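Local coordinates for DNA polymerase (Pyrobaculum calidifontis, PDB 5MDN), which probably copies DNA as a family B DNA polymerase, adding deoxynucleotides from their triphosphates to a growing strand and releasing diphosphate, at residues A[376-381]-A[467-472]; A[372-377]-A[508-513]; A[119-124]-A[381-386]. One frame throughout, in Å; residues are numbered along the deposited sequence.

Interaction 1: A[376-381]-A[467-472]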
loop_
_atom_site.group_PDB
_atom_site.type_symbol
_atom_site.label_atom_id
_atom_site.label_comp_id
_atom_site.label_asym_id
_atom_site.label_seq_id
_atom_site.Cartn_x
_atom_site.Cartn_y
_atom_site.Cartn_z
ATOM N N TRP A 376 4.404 -10.458 8.768
ATOM C CA TRP A 376 4.870 -11.624 8.026
ATOM C C TRP A 376 6.386 -11.755 8.047
ATOM O O TRP A 376 6.902 -12.866 7.881
ATOM C CB TRP A 376 4.368 -11.571 6.582
ATOM C CG TRP A 376 2.968 -12.074 6.433
ATOM C CD1 TRP A 376 1.865 -11.351 6.076
ATOM C CD2 TRP A 376 2.514 -13.415 6.650
ATOM N NE1 TRP A 376 0.755 -12.162 6.054
ATOM C CE2 TRP A 376 1.128 -13.434 6.402
ATOM C CE3 TRP A 376 3.148 -14.603 7.028
ATOM C CZ2 TRP A 376 0.364 -14.593 6.519
ATOM C CZ3 TRP A 376 2.389 -15.752 7.145
ATOM C CH2 TRP A 376 1.013 -15.740 6.893
ATOM N N MET A 377 7.108 -10.651 8.240
ATOM C CA MET A 377 8.549 -10.737 8.460
ATOM C C MET A 377 8.856 -11.324 9.831
ATOM O O MET A 377 9.690 -12.229 9.957
ATOM C CB MET A 377 9.189 -9.358 8.313
ATOM C CG MET A 377 10.710 -9.382 8.310
ATOM S SD MET A 377 11.435 -7.772 7.953
ATOM C CE MET A 377 10.867 -6.837 9.369
ATOM N N LEU A 378 8.199 -10.808 10.875
ATOM C CA LEU A 378 8.470 -11.277 12.231
ATOM C C LEU A 378 8.113 -12.749 12.403
ATOM O O LEU A 378 8.778 -13.459 13.165
ATOM C CB LEU A 378 7.714 -10.419 13.245
ATOM C CG LEU A 378 8.147 -8.952 13.308
ATOM C CD1 LEU A 378 7.329 -8.188 14.336
ATOM C CD2 LEU A 378 9.634 -8.841 13.608
ATOM N N LEU A 379 7.070 -13.224 11.711
ATOM C CA LEU A 379 6.762 -14.651 11.735
ATOM C C LEU A 379 7.906 -15.467 11.153
ATOM O O LEU A 379 8.222 -16.554 11.650
ATOM C CB LEU A 379 5.480 -14.937 10.957
ATOM C CG LEU A 379 4.126 -14.526 11.522
ATOM C CD1 LEU A 379 3.051 -14.957 10.547
ATOM C CD2 LEU A 379 3.901 -15.144 12.884
ATOM N N ARG A 380 8.540 -14.957 10.095
ATOM C CA ARG A 380 9.670 -15.657 9.497
ATOM C C ARG A 380 10.861 -15.676 10.446
ATOM O O ARG A 380 11.519 -16.710 10.606
ATOM C CB ARG A 380 10.044 -15.003 8.166
ATOM C CG ARG A 380 10.825 -15.897 7.218
ATOM C CD ARG A 380 11.036 -15.214 5.878
ATOM N NE ARG A 380 9.899 -15.400 4.980
ATOM C CZ ARG A 380 9.878 -16.270 3.973
ATOM N NH1 ARG A 380 10.935 -17.032 3.731
ATOM N NH2 ARG A 380 8.803 -16.373 3.204
ATOM N N TYR A 381 11.158 -14.538 11.078
ATOM C CA TYR A 381 12.221 -14.498 12.077
ATOM C C TYR A 381 11.880 -15.359 13.287
ATOM O O TYR A 381 12.750 -16.052 13.829
ATOM C CB TYR A 381 12.489 -13.056 12.511
ATOM C CG TYR A 381 13.446 -12.307 11.610
ATOM C CD1 TYR A 381 14.820 -12.429 11.773
ATOM C CD2 TYR A 381 12.978 -11.473 10.602
ATOM C CE1 TYR A 381 15.701 -11.746 10.954
ATOM C CE2 TYR A 381 13.852 -10.787 9.778
ATOM C CZ TYR A 381 15.213 -10.928 9.959
ATOM O OH TYR A 381 16.084 -10.248 9.142
ATOM N N GLY A 467 16.257 -9.155 23.414
ATOM C CA GLY A 467 14.890 -9.469 23.135
ATOM C C GLY A 467 14.641 -9.830 21.719
ATOM O O GLY A 467 15.450 -9.691 20.890
ATOM N N PHE A 468 13.454 -10.260 21.437
ATOM C CA PHE A 468 13.109 -10.711 20.092
ATOM C C PHE A 468 13.154 -9.561 19.093
ATOM O O PHE A 468 13.831 -9.649 18.063
ATOM C CB PHE A 468 11.730 -11.370 20.096
ATOM C CG PHE A 468 11.233 -11.737 18.727
ATOM C CD1 PHE A 468 11.984 -12.553 17.899
ATOM C CD2 PHE A 468 10.015 -11.262 18.267
ATOM C CE1 PHE A 468 11.531 -12.891 16.637
ATOM C CE2 PHE A 468 9.556 -11.597 17.006
ATOM C CZ PHE A 468 10.314 -12.411 16.191
ATOM N N ILE A 469 12.430 -8.474 19.380
ATOM C CA ILE A 469 12.407 -7.340 18.450
ATOM C C ILE A 469 13.779 -6.709 18.289
ATOM O O ILE A 469 14.167 -6.413 17.148
ATOM C CB ILE A 469 11.320 -6.335 18.869
ATOM C CG1 ILE A 469 9.942 -6.996 18.827
ATOM C CG2 ILE A 469 11.350 -5.111 17.964
ATOM C CD1 ILE A 469 9.557 -7.515 17.459
ATOM N N PRO A 470 14.565 -6.461 19.347
ATOM C CA PRO A 470 15.933 -5.971 19.109
ATOM C C PRO A 470 16.770 -6.912 18.261
ATOM O O PRO A 470 17.484 -6.452 17.363
ATOM C CB PRO A 470 16.499 -5.820 20.526
ATOM C CG PRO A 470 15.310 -5.571 21.372
ATOM C CD PRO A 470 14.220 -6.416 20.781
ATOM N N ALA A 471 16.678 -8.223 18.498
ATOM C CA ALA A 471 17.458 -9.175 17.713
ATOM C C ALA A 471 17.126 -9.079 16.227
ATOM O O ALA A 471 18.012 -9.222 15.377
ATOM C CB ALA A 471 17.224 -10.597 18.224
ATOM N N VAL A 472 15.853 -8.842 15.896
ATOM C CA VAL A 472 15.451 -8.726 14.496
ATOM C C VAL A 472 16.011 -7.449 13.881
ATOM O O VAL A 472 16.560 -7.461 12.772
ATOM C CB VAL A 472 13.918 -8.783 14.375
ATOM C CG1 VAL A 472 13.489 -8.488 12.948
ATOM C CG2 VAL A 472 13.404 -10.138 14.827
#
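The Tyr381 ring lies flat beneath a methyl group: Val472 CG1 sits over the centre of one face, a CH-pi contact with 3.9 Å from that carbon to the centroid of the Tyr381 ring and only 13° off the ring normal. At the edge of the same ring, in its plane, comes CG of Met377, one helical turn back. Phe468 meets the other helix edge on: Phe468 CZ is 3.6 Å from Leu378 O, a carbonyl oxygen lying in the plane of the ring. The motif is a near-perpendicular helix crossing, in which residues 376-381 meet the first turn of helix 468-486 at 96° with the axes 11.0 Å apart at closest.

Val472 straddles the join. Its CG1 is anti to the backbone N, while its other branch, CG2, reaches Tyr381 CB at 3.8 Å. The hydroxyl end of Tyr381 runs on to bond His475 ND1, one turn further along the partner helix, so one residue grips that helix by both face and tip. An alanine here would remove the ring under Val472 and the hydroxyl held by His475, and would probably loosen the crossing. Leu378 fills the side nearer Ile469: CD2 touches Val472 CG1 at 3.9 Å, and across a right-angled crossing of the two side chains Leu378 CD1 meets Ile469 CD1, also at 3.9 Å.

Interaction 2: A[372-377]-A[508-513]; sequences NRVEWM and KVMANA
Met510 carries this contact, reaching from helix 495-512 onto residues 372-377 of helix 370-384. From CB outward its chain turns the same way three times, chi1 -63°, chi2 -63° and chi3 -54°, so it coils compactly instead of stretching out. CB already lies against the end of Met377, with Met377 CE 4.0 Å from Met510 CB. Further out, the sulphur meets the aliphatic part of Arg373, where Arg373 CD is 4.0 Å from Met510 SD and the two side chains cross at about a right angle. The methyl tip gathers contacts from three residues. Val374 CG2 is 3.7 Å from Met510 CE, Val374 CA is just as near, and Met377 CE approaches Met510 CE to 3.8 Å. The backbone oxygen of Arg373 also looks onto this methyl. Met377 and Met510 run past each other in opposite directions, as Val374 and Met510 do.

Val374 has a second neighbour: its CG2 branch, anti to the carbonyl carbon, touches Ala513 CB at 3.6 Å. Of the Arg373 side chain it is CD that touches Met510; the chain bends at chi3 and takes its charge elsewhere, NE to the carbonyl oxygen of Val365 and NH2 into a salt bridge with Glu284. Leu354 of helix 326-356 touches both Arg373 and Met510, adding to the burial of the cluster.

The arrangement is a wholly buried helix crossing, close to a right angle and apolar at the points of touch. Residues 508-513, KVMANA, match the start of motif B (Kx3NxxYG) of family B polymerases, which in relatives lies on a helix of the fingers; here its Met510 and Ala513 turn to helix 370-384.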
loop_
_atom_site.group_PDB
_atom_site.type_symbol
_atom_site.label_atom_id
_atom_site.label_comp_id
_atom_site.label_asym_id
_atom_site.label_seq_id
_atom_site.Cartn_x
_atom_site.Cartn_y
_atom_site.Cartn_z
ATOM N N ASN A 372 0.757 -5.362 8.321
ATOM C CA ASN A 372 0.626 -6.727 7.835
ATOM C C ASN A 372 1.931 -7.207 7.195
ATOM O O ASN A 372 2.332 -8.359 7.388
ATOM C CB ASN A 372 -0.577 -6.831 6.885
ATOM C CG ASN A 372 -0.898 -8.265 6.499
ATOM O OD1 ASN A 372 -1.827 -8.895 7.010
ATOM N ND2 ASN A 372 -0.130 -8.777 5.562
ATOM N N ARG A 373 2.623 -6.332 6.458
ATOM C CA ARG A 373 3.900 -6.709 5.850
ATOM C C ARG A 373 4.956 -7.007 6.915
ATOM O O ARG A 373 5.720 -7.972 6.793
ATOM C CB ARG A 373 4.372 -5.595 4.911
ATOM C CG ARG A 373 5.401 -6.012 3.874
ATOM C CD ARG A 373 5.815 -4.824 3.015
ATOM N NE ARG A 373 4.687 -4.239 2.291
ATOM C CZ ARG A 373 4.311 -2.968 2.398
ATOM N NH1 ARG A 373 4.978 -2.147 3.197
ATOM N NH2 ARG A 373 3.275 -2.513 1.702
ATOM N N VAL A 374 5.020 -6.178 7.963
ATOM C CA VAL A 374 6.017 -6.365 9.017
ATOM C C VAL A 374 5.736 -7.641 9.803
ATOM O O VAL A 374 6.661 -8.358 10.201
ATOM C CB VAL A 374 6.033 -5.129 9.937
ATOM C CG1 VAL A 374 6.821 -5.398 11.214
ATOM C CG2 VAL A 374 6.590 -3.924 9.203
ATOM N N GLU A 375 4.457 -7.956 10.019
ATOM C CA GLU A 375 4.112 -9.131 10.809
ATOM C C GLU A 375 4.487 -10.427 10.100
ATOM O O GLU A 375 4.858 -11.405 10.758
ATOM C CB GLU A 375 2.624 -9.105 11.147
ATOM C CG GLU A 375 2.249 -9.970 12.323
ATOM C CD GLU A 375 0.928 -9.552 12.934
ATOM O OE1 GLU A 375 -0.122 -9.768 12.291
ATOM O OE2 GLU A 375 0.940 -9.002 14.054
ATOM N N TRP A 376 4.404 -10.458 8.768
ATOM C CA TRP A 376 4.870 -11.624 8.026
ATOM C C TRP A 376 6.386 -11.755 8.047
ATOM O O TRP A 376 6.902 -12.866 7.881
ATOM C CB TRP A 376 4.368 -11.571 6.582
ATOM C CG TRP A 376 2.968 -12.074 6.433
ATOM C CD1 TRP A 376 1.865 -11.351 6.076
ATOM C CD2 TRP A 376 2.514 -13.415 6.650
ATOM N NE1 TRP A 376 0.755 -12.162 6.054
ATOM C CE2 TRP A 376 1.128 -13.434 6.402
ATOM C CE3 TRP A 376 3.148 -14.603 7.028
ATOM C CZ2 TRP A 376 0.364 -14.593 6.519
ATOM C CZ3 TRP A 376 2.389 -15.752 7.145
ATOM C CH2 TRP A 376 1.013 -15.740 6.893
ATOM N N MET A 377 7.108 -10.651 8.240
ATOM C CA MET A 377 8.549 -10.737 8.460
ATOM C C MET A 377 8.856 -11.324 9.831
ATOM O O MET A 377 9.690 -12.229 9.957
ATOM C CB MET A 377 9.189 -9.358 8.313
ATOM C CG MET A 377 10.710 -9.382 8.310
ATOM S SD MET A 377 11.435 -7.772 7.953
ATOM C CE MET A 377 10.867 -6.837 9.369
ATOM N N LYS A 508 15.814 -0.668 5.169
ATOM C CA LYS A 508 15.542 0.505 5.996
ATOM C C LYS A 508 14.053 0.649 6.296
ATOM O O LYS A 508 13.659 0.876 7.446
ATOM C CB LYS A 508 16.036 1.763 5.285
ATOM C CG LYS A 508 15.720 3.046 6.030
ATOM C CD LYS A 508 16.210 4.268 5.279
ATOM C CE LYS A 508 15.817 5.543 6.009
ATOM N NZ LYS A 508 16.241 6.765 5.270
ATOM N N VAL A 509 13.210 0.532 5.265
ATOM C CA VAL A 509 11.780 0.777 5.437
ATOM C C VAL A 509 11.166 -0.238 6.393
ATOM O O VAL A 509 10.332 0.109 7.238
ATOM C CB VAL A 509 11.071 0.774 4.070
ATOM C CG1 VAL A 509 9.568 0.944 4.244
ATOM C CG2 VAL A 509 11.629 1.873 3.185
ATOM N N MET A 510 11.573 -1.504 6.285
ATOM C CA MET A 510 11.040 -2.521 7.186
ATOM C C MET A 510 11.524 -2.304 8.616
ATOM O O MET A 510 10.765 -2.509 9.572
ATOM C CB MET A 510 11.423 -3.912 6.688
ATOM C CG MET A 510 10.835 -4.250 5.325
ATOM S SD MET A 510 9.031 -4.294 5.304
ATOM C CE MET A 510 8.700 -5.451 6.628
ATOM N N ALA A 511 12.785 -1.899 8.785
ATOM C CA ALA A 511 13.295 -1.584 10.116
ATOM C C ALA A 511 12.554 -0.399 10.725
ATOM O O ALA A 511 12.136 -0.443 11.889
ATOM C CB ALA A 511 14.797 -1.307 10.045
ATOM N N ASN A 512 12.385 0.679 9.954
ATOM C CA ASN A 512 11.718 1.870 10.467
ATOM C C ASN A 512 10.211 1.684 10.611
ATOM O O ASN A 512 9.565 2.481 11.301
ATOM C CB ASN A 512 12.007 3.065 9.558
ATOM C CG ASN A 512 13.481 3.412 9.505
ATOM O OD1 ASN A 512 14.259 2.993 10.363
ATOM N ND2 ASN A 512 13.873 4.187 8.501
ATOM N N ALA A 513 9.637 0.660 9.979
ATOM C CA ALA A 513 8.214 0.384 10.129
ATOM C C ALA A 513 7.875 -0.291 11.451
ATOM O O ALA A 513 6.695 -0.344 11.817
ATOM C CB ALA A 513 7.724 -0.486 8.971
#

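Interaction 3: A[119-124]-A[381-386]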
loop_
_atom_site.group_PDB
_atom_site.type_symbol
_atom_site.label_atom_id
_atom_site.label_comp_id
_atom_site.label_asym_id
_atom_site.label_seq_id
_atom_site.Cartn_x
_atom_site.Cartn_y
_atom_site.Cartn_z
ATOM N N TYR A 119 4.630 -22.924 4.411
ATOM C CA TYR A 119 5.668 -23.715 3.755
ATOM C C TYR A 119 6.935 -22.899 3.532
ATOM O O TYR A 119 8.040 -23.346 3.859
ATOM C CB TYR A 119 5.144 -24.268 2.430
ATOM C CG TYR A 119 6.173 -25.055 1.653
ATOM C CD1 TYR A 119 6.392 -26.400 1.919
ATOM C CD2 TYR A 119 6.924 -24.454 0.651
ATOM C CE1 TYR A 119 7.334 -27.122 1.211
ATOM C CE2 TYR A 119 7.866 -25.165 -0.060
ATOM C CZ TYR A 119 8.068 -26.500 0.223
ATOM O OH TYR A 119 9.007 -27.213 -0.485
ATOM N N MET A 120 6.798 -21.700 2.961
ATOM C CA MET A 120 7.978 -20.903 2.637
ATOM C C MET A 120 8.708 -20.457 3.898
ATOM O O MET A 120 9.941 -20.377 3.910
ATOM C CB MET A 120 7.588 -19.703 1.774
ATOM C CG MET A 120 7.118 -20.088 0.377
ATOM S SD MET A 120 6.918 -18.688 -0.744
ATOM C CE MET A 120 5.868 -17.618 0.228
ATOM N N ILE A 121 7.964 -20.147 4.962
ATOM C CA ILE A 121 8.593 -19.801 6.235
ATOM C C ILE A 121 9.391 -20.983 6.776
ATOM O O ILE A 121 10.568 -20.849 7.131
ATOM C CB ILE A 121 7.536 -19.323 7.247
ATOM C CG1 ILE A 121 7.063 -17.910 6.898
ATOM C CG2 ILE A 121 8.083 -19.374 8.667
ATOM C CD1 ILE A 121 5.918 -17.419 7.758
ATOM N N ASP A 122 8.760 -22.158 6.853
ATOM C CA ASP A 122 9.406 -23.309 7.479
ATOM C C ASP A 122 10.584 -23.813 6.654
ATOM O O ASP A 122 11.608 -24.223 7.212
ATOM C CB ASP A 122 8.383 -24.425 7.694
ATOM C CG ASP A 122 7.377 -24.091 8.775
ATOM O OD1 ASP A 122 7.211 -22.893 9.090
ATOM O OD2 ASP A 122 6.750 -25.029 9.311
ATOM N N LYS A 123 10.463 -23.797 5.330
ATOM C CA LYS A 123 11.524 -24.277 4.455
ATOM C C LYS A 123 12.524 -23.192 4.082
ATOM O O LYS A 123 13.521 -23.490 3.416
ATOM C CB LYS A 123 10.924 -24.885 3.184
ATOM C CG LYS A 123 9.924 -25.997 3.454
ATOM C CD LYS A 123 10.593 -27.187 4.120
ATOM C CE LYS A 123 9.572 -28.227 4.546
ATOM N NZ LYS A 123 10.187 -29.321 5.348
ATOM N N GLY A 124 12.291 -21.950 4.498
ATOM C CA GLY A 124 13.199 -20.867 4.174
ATOM C C GLY A 124 13.151 -20.418 2.732
ATOM O O GLY A 124 14.153 -19.915 2.214
ATOM N N TYR A 381 11.158 -14.538 11.078
ATOM C CA TYR A 381 12.221 -14.498 12.077
ATOM C C TYR A 381 11.880 -15.359 13.287
ATOM O O TYR A 381 12.750 -16.052 13.829
ATOM C CB TYR A 381 12.489 -13.056 12.511
ATOM C CG TYR A 381 13.446 -12.307 11.610
ATOM C CD1 TYR A 381 14.820 -12.429 11.773
ATOM C CD2 TYR A 381 12.978 -11.473 10.602
ATOM C CE1 TYR A 381 15.701 -11.746 10.954
ATOM C CE2 TYR A 381 13.852 -10.787 9.778
ATOM C CZ TYR A 381 15.213 -10.928 9.959
ATOM O OH TYR A 381 16.084 -10.248 9.142
ATOM N N ALA A 382 10.623 -15.310 13.740
ATOM C CA ALA A 382 10.219 -16.096 14.902
ATOM C C ALA A 382 10.438 -17.588 14.688
ATOM O O ALA A 382 10.734 -18.313 15.645
ATOM C CB ALA A 382 8.755 -15.821 15.241
ATOM N N TYR A 383 10.293 -18.071 13.450
ATOM C CA TYR A 383 10.499 -19.492 13.190
ATOM C C TYR A 383 11.964 -19.878 13.368
ATOM O O TYR A 383 12.285 -20.807 14.119
ATOM C CB TYR A 383 10.014 -19.862 11.790
ATOM C CG TYR A 383 10.218 -21.326 11.484
ATOM C CD1 TYR A 383 9.394 -22.291 12.048
ATOM C CD2 TYR A 383 11.250 -21.747 10.658
ATOM C CE1 TYR A 383 9.582 -23.634 11.787
ATOM C CE2 TYR A 383 11.447 -23.088 10.389
ATOM C CZ TYR A 383 10.609 -24.028 10.957
ATOM O OH TYR A 383 10.797 -25.366 10.695
ATOM N N ARG A 384 12.869 -19.177 12.679
ATOM C CA ARG A 384 14.282 -19.531 12.749
ATOM C C ARG A 384 14.902 -19.235 14.106
ATOM O O ARG A 384 16.037 -19.655 14.352
ATOM C CB ARG A 384 15.065 -18.800 11.657
ATOM C CG ARG A 384 14.661 -19.181 10.245
ATOM C CD ARG A 384 14.810 -20.678 10.044
ATOM N NE ARG A 384 14.528 -21.096 8.675
ATOM C CZ ARG A 384 14.597 -22.354 8.260
ATOM N NH1 ARG A 384 14.941 -23.311 9.111
ATOM N NH2 ARG A 384 14.329 -22.659 6.997
ATOM N N MET A 385 14.200 -18.523 14.983
ATOM C CA MET A 385 14.632 -18.342 16.360
ATOM C C MET A 385 13.945 -19.306 17.317
ATOM O O MET A 385 14.204 -19.252 18.522
ATOM C CB MET A 385 14.392 -16.896 16.807
ATOM C CG MET A 385 15.224 -15.876 16.045
ATOM S SD MET A 385 14.920 -14.175 16.560
ATOM C CE MET A 385 16.051 -13.298 15.483
ATOM N N GLY A 386 13.081 -20.181 16.809
ATOM C CA GLY A 386 12.400 -21.143 17.654
ATOM C C GLY A 386 11.336 -20.552 18.550
ATOM O O GLY A 386 11.079 -21.090 19.632
#
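Two helix ends come together, each leaving its helix through a glycine of positive phi in a Schellman motif, Gly124 after helix 115-123 and Gly386 after helix 370-384, with the CA atoms of Asp122 and Tyr383 7.0 Å apart. Tyr383 holds its CG anti to the backbone N, which swings the ring against the last turn of the first helix. Asp122 CA lies over the ring face, a CH-pi contact 3.9 Å from the centroid of the Tyr383 ring. The Asp122 carboxylate stacks on the ring with the two planes only 8° apart, its OD1 displaced toward the rim. That oxygen is also in a salt bridge with Arg118, which probably steadies the carboxylate in this flat pose. At the root of the tyrosine, Ile121 CG2 packs on Tyr383 CB at 3.7 Å.

Arg384 bends at chi2 and then runs out straight, its NE at the edge of the Tyr383 ring and in the plane of that ring. Tyr383 CE2 sits 3.6 Å above the Arg384 guanidinium plane. Asp122 O lies over a face of this group, 3.1 Å from Arg384 NH2 but at a poor angle for a hydrogen bond; the positive charge near the carboxyl end of a helix may still be electrostatically favourable. Lys123 O and Gly124 CA lie at the guanidinium edge. Taken together this is a meeting of two Schellman-capped helix ends, joining helix 115-123, near the N-terminal sheets, to the carboxyl end of helix 370-384 in the polymerase part of the chain.

In the fold
All three interactions draw on successive turns of helix 370-384. Interaction 2 lies deepest, nearest the centre of the chain, and is built from two methionines, a valine, an alanine and the aliphatic part of an arginine. Interaction 1, about 10 Å away between centres, is also buried but mixes aromatic rings with branched aliphatic chains. Helices 468-486 and 495-512, their partners, follow each other in the chain, and both cross it at nearly a right angle. Interaction 3, at the carboxyl end of the same helix, is only partly buried and brings in charged groups. Trp376 and Phe468 bridge outward to it, the first packing on Ile121 and the second on Met385.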